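Long-range contact in copper-sensitive operon repressor (CsoR) (Geobacillus thermodenitrificans, PDB 4M1P), which probably binds operator DNA as a transcriptional repressor and senses Cu(I), which switches it allosterically: residues I25-L29 / R64-M68. The protein carries 1 engineered substitution. Residues are numbered along the deposited sequence; the frame is centred on the assembly and turned at random.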
ATOM      1  N   ILE A  25     -14.123  10.833 -16.200  1.00 79.42           N
ATOM      2  CA  ILE A  25     -12.734  10.433 -16.032  1.00 75.14           C
ATOM      3  C   ILE A  25     -11.807  11.583 -16.394  1.00 75.86           C
ATOM      4  O   ILE A  25     -10.850  11.867 -15.677  1.00 77.98           O
ATOM      5  CB  ILE A  25     -12.389   9.245 -16.943  1.00 75.34           C
ATOM      6  CG1 ILE A  25     -13.300   8.058 -16.651  1.00 77.31           C
ATOM      7  CG2 ILE A  25     -10.934   8.848 -16.782  1.00 70.79           C
ATOM      8  CD1 ILE A  25     -13.256   7.000 -17.726  1.00 80.43           C
ATOM      9  N   MET A  26     -12.112  12.246 -17.506  1.00 76.49           N
ATOM     10  CA  MET A  26     -11.279  13.324 -18.029  1.00 75.50           C
ATOM     11  C   MET A  26     -11.087  14.460 -17.028  1.00 73.13           C
ATOM     12  O   MET A  26      -9.979  14.981 -16.871  1.00 69.25           O
ATOM     13  CB  MET A  26     -11.889  13.879 -19.314  1.00 77.27           C
ATOM     14  CG  MET A  26     -10.875  14.475 -20.250  1.00 77.72           C
ATOM     15  SD  MET A  26      -9.634  13.260 -20.727  1.00 84.65           S
ATOM     16  CE  MET A  26      -8.494  14.342 -21.581  1.00124.69           C
ATOM     17  N   LYS A  27     -12.170  14.848 -16.364  1.00 74.55           N
ATOM     18  CA  LYS A  27     -12.101  15.900 -15.362  1.00 76.52           C
ATOM     19  C   LYS A  27     -11.141  15.471 -14.264  1.00 72.58           C
ATOM     20  O   LYS A  27     -10.244  16.223 -13.872  1.00 75.10           O
ATOM     21  CB  LYS A  27     -13.486  16.180 -14.780  1.00 76.46           C
ATOM     22  N   ARG A  28     -11.329  14.242 -13.795  1.00 68.47           N
ATOM     23  CA  ARG A  28     -10.494  13.661 -12.749  1.00 62.26           C
ATOM     24  C   ARG A  28      -9.012  13.650 -13.117  1.00 61.57           C
ATOM     25  O   ARG A  28      -8.160  13.945 -12.284  1.00 66.41           O
ATOM     26  CB  ARG A  28     -10.985  12.257 -12.412  1.00 60.04           C
ATOM     27  CG  ARG A  28     -12.391  12.239 -11.818  1.00 68.61           C
ATOM     28  CD  ARG A  28     -12.892  10.822 -11.577  1.00 77.70           C
ATOM     29  NE  ARG A  28     -14.006  10.788 -10.632  1.00 82.88           N
ATOM     30  CZ  ARG A  28     -13.864  10.633  -9.319  1.00 84.16           C
ATOM     31  NH1 ARG A  28     -12.652  10.497  -8.795  1.00 83.34           N
ATOM     32  NH2 ARG A  28     -14.927  10.614  -8.525  1.00 86.12           N
ATOM     33  N   LEU A  29      -8.706  13.335 -14.371  1.00 61.18           N
ATOM     34  CA  LEU A  29      -7.326  13.364 -14.846  1.00 59.72           C
ATOM     35  C   LEU A  29      -6.827  14.799 -15.039  1.00 65.54           C
ATOM     36  O   LEU A  29      -5.648  15.090 -14.806  1.00 65.75           O
ATOM     37  CB  LEU A  29      -7.187  12.575 -16.146  1.00 62.25           C
ATOM     38  CG  LEU A  29      -7.709  11.137 -16.164  1.00 61.81           C
ATOM     39  CD1 LEU A  29      -7.478  10.511 -17.533  1.00 60.61           C
ATOM     40  CD2 LEU A  29      -7.067  10.297 -15.075  1.00 56.88           C
ATOM     41  N   ARG A  64      -5.443   6.495  -7.071  1.00 49.52           N
ATOM     42  CA  ARG A  64      -6.048   5.257  -6.591  1.00 51.76           C
ATOM     43  C   ARG A  64      -7.546   5.273  -6.870  1.00 58.34           C
ATOM     44  O   ARG A  64      -8.129   4.264  -7.277  1.00 60.15           O
ATOM     45  CB  ARG A  64      -5.806   5.073  -5.096  1.00 48.65           C
ATOM     46  CG  ARG A  64      -4.524   4.346  -4.753  1.00 58.93           C
ATOM     47  CD  ARG A  64      -4.459   4.002  -3.265  1.00 70.02           C
ATOM     48  NE  ARG A  64      -4.340   5.187  -2.415  1.00 75.78           N
ATOM     49  CZ  ARG A  64      -3.184   5.769  -2.099  1.00 80.25           C
ATOM     50  NH1 ARG A  64      -2.041   5.283  -2.574  1.00 82.24           N
ATOM     51  NH2 ARG A  64      -3.168   6.841  -1.316  1.00 79.61           N
ATOM     52  N   GLN A  65      -8.160   6.434  -6.662  1.00 60.87           N
ATOM     53  CA  GLN A  65      -9.594   6.595  -6.848  1.00 61.81           C
ATOM     54  C   GLN A  65      -9.978   6.357  -8.306  1.00 56.52           C
ATOM     55  O   GLN A  65     -10.823   5.515  -8.600  1.00 60.29           O
ATOM     56  CB  GLN A  65     -10.033   7.988  -6.389  1.00 67.95           C
ATOM     57  CG  GLN A  65     -11.521   8.123  -6.090  1.00 77.81           C
ATOM     58  CD  GLN A  65     -11.872   9.484  -5.508  1.00 90.11           C
ATOM     59  OE1 GLN A  65     -13.002   9.958  -5.634  1.00 96.76           O
ATOM     60  NE2 GLN A  65     -10.897  10.119  -4.864  1.00 91.86           N
ATOM     61  N   VAL A  66      -9.354   7.083  -9.223  1.00 44.47           N
ATOM     62  CA  VAL A  66      -9.685   6.903 -10.629  1.00 49.19           C
ATOM     63  C   VAL A  66      -9.293   5.501 -11.118  1.00 49.41           C
ATOM     64  O   VAL A  66      -9.996   4.903 -11.926  1.00 53.64           O
ATOM     65  CB  VAL A  66      -9.096   8.030 -11.520  1.00 55.06           C
ATOM     66  CG1 VAL A  66      -7.588   7.915 -11.622  1.00 59.82           C
ATOM     67  CG2 VAL A  66      -9.719   7.997 -12.895  1.00 54.71           C
ATOM     68  N   GLY A  67      -8.195   4.963 -10.596  1.00 47.84           N
ATOM     69  CA  GLY A  67      -7.754   3.629 -10.965  1.00 46.50           C
ATOM     70  C   GLY A  67      -8.728   2.541 -10.540  1.00 47.82           C
ATOM     71  O   GLY A  67      -9.062   1.642 -11.322  1.00 48.39           O
ATOM     72  N   MET A  68      -9.181   2.618  -9.293  1.00 48.23           N
ATOM     73  CA  MET A  68     -10.163   1.671  -8.785  1.00 47.98           C
ATOM     74  C   MET A  68     -11.448   1.768  -9.597  1.00 49.39           C
ATOM     75  O   MET A  68     -12.077   0.756  -9.905  1.00 53.28           O
ATOM     76  CB  MET A  68     -10.450   1.944  -7.311  1.00 50.48           C
ATOM     77  CG  MET A  68     -11.409   0.958  -6.653  1.00 56.06           C
ATOM     78  SD  MET A  68     -10.754  -0.727  -6.600  1.00 84.06           S
ATOM     79  CE  MET A  68      -9.115  -0.409  -5.950  1.00 44.70           C
TER
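With chi1 at 70°, Val66 has its CG2 methyl turned anti to the backbone N, and that methyl meets Ile25 and Leu29 on the facing helix. Arg28 and Gln65 meet through extended chains: Arg28 runs straight from CG to NE, and Gln65, its CG anti to the backbone N, is extended beyond CG, which brings the two polar ends together at the exposed edge of the contact. Val66 CB points at segment 25-29, and its CG2 reaches across to Leu29 CD2 at 4.1 Å and to Ile25 CG2 at 4.2 Å, two residues one helical turn apart. Each of them crosses the valine at about a right angle, branch methyl against branch methyl. The CD methylene of Arg28 comes near the same Val66 CG2, at 4.4 Å, which makes this one methyl the common point of the apolar contact.

At the more exposed margin, Arg28 NH1 donates to Gln65 OE1 over 3.2 Å, a fairly straight but weak hydrogen bond. The oxygen comes in at the edge of the guanidinium, near its plane, while the amide plane itself is turned 69° from it.

Helices 19-44 and 49-85 run nearly antiparallel here, as part of the all-helical fold of this metal-sensitive repressor; the local axes are 157° apart in direction and come no closer than 10.7 Å, so side chains rather than backbones bridge the gap. The contact joins the first half of helix 19-44, within a predicted coiled coil, to the middle of helix 49-85. A bound copper(I) ion lies about 10 Å from the side chain of Ile25; His74 and Cys78, farther along helix 49-85, are copper ligands. Ile25 and Leu29 also pack on Val43 and Gln40 of a second subunit, so helix 19-44 joins its own helix 49-85 and a neighbouring chain within the all-helical tetramer.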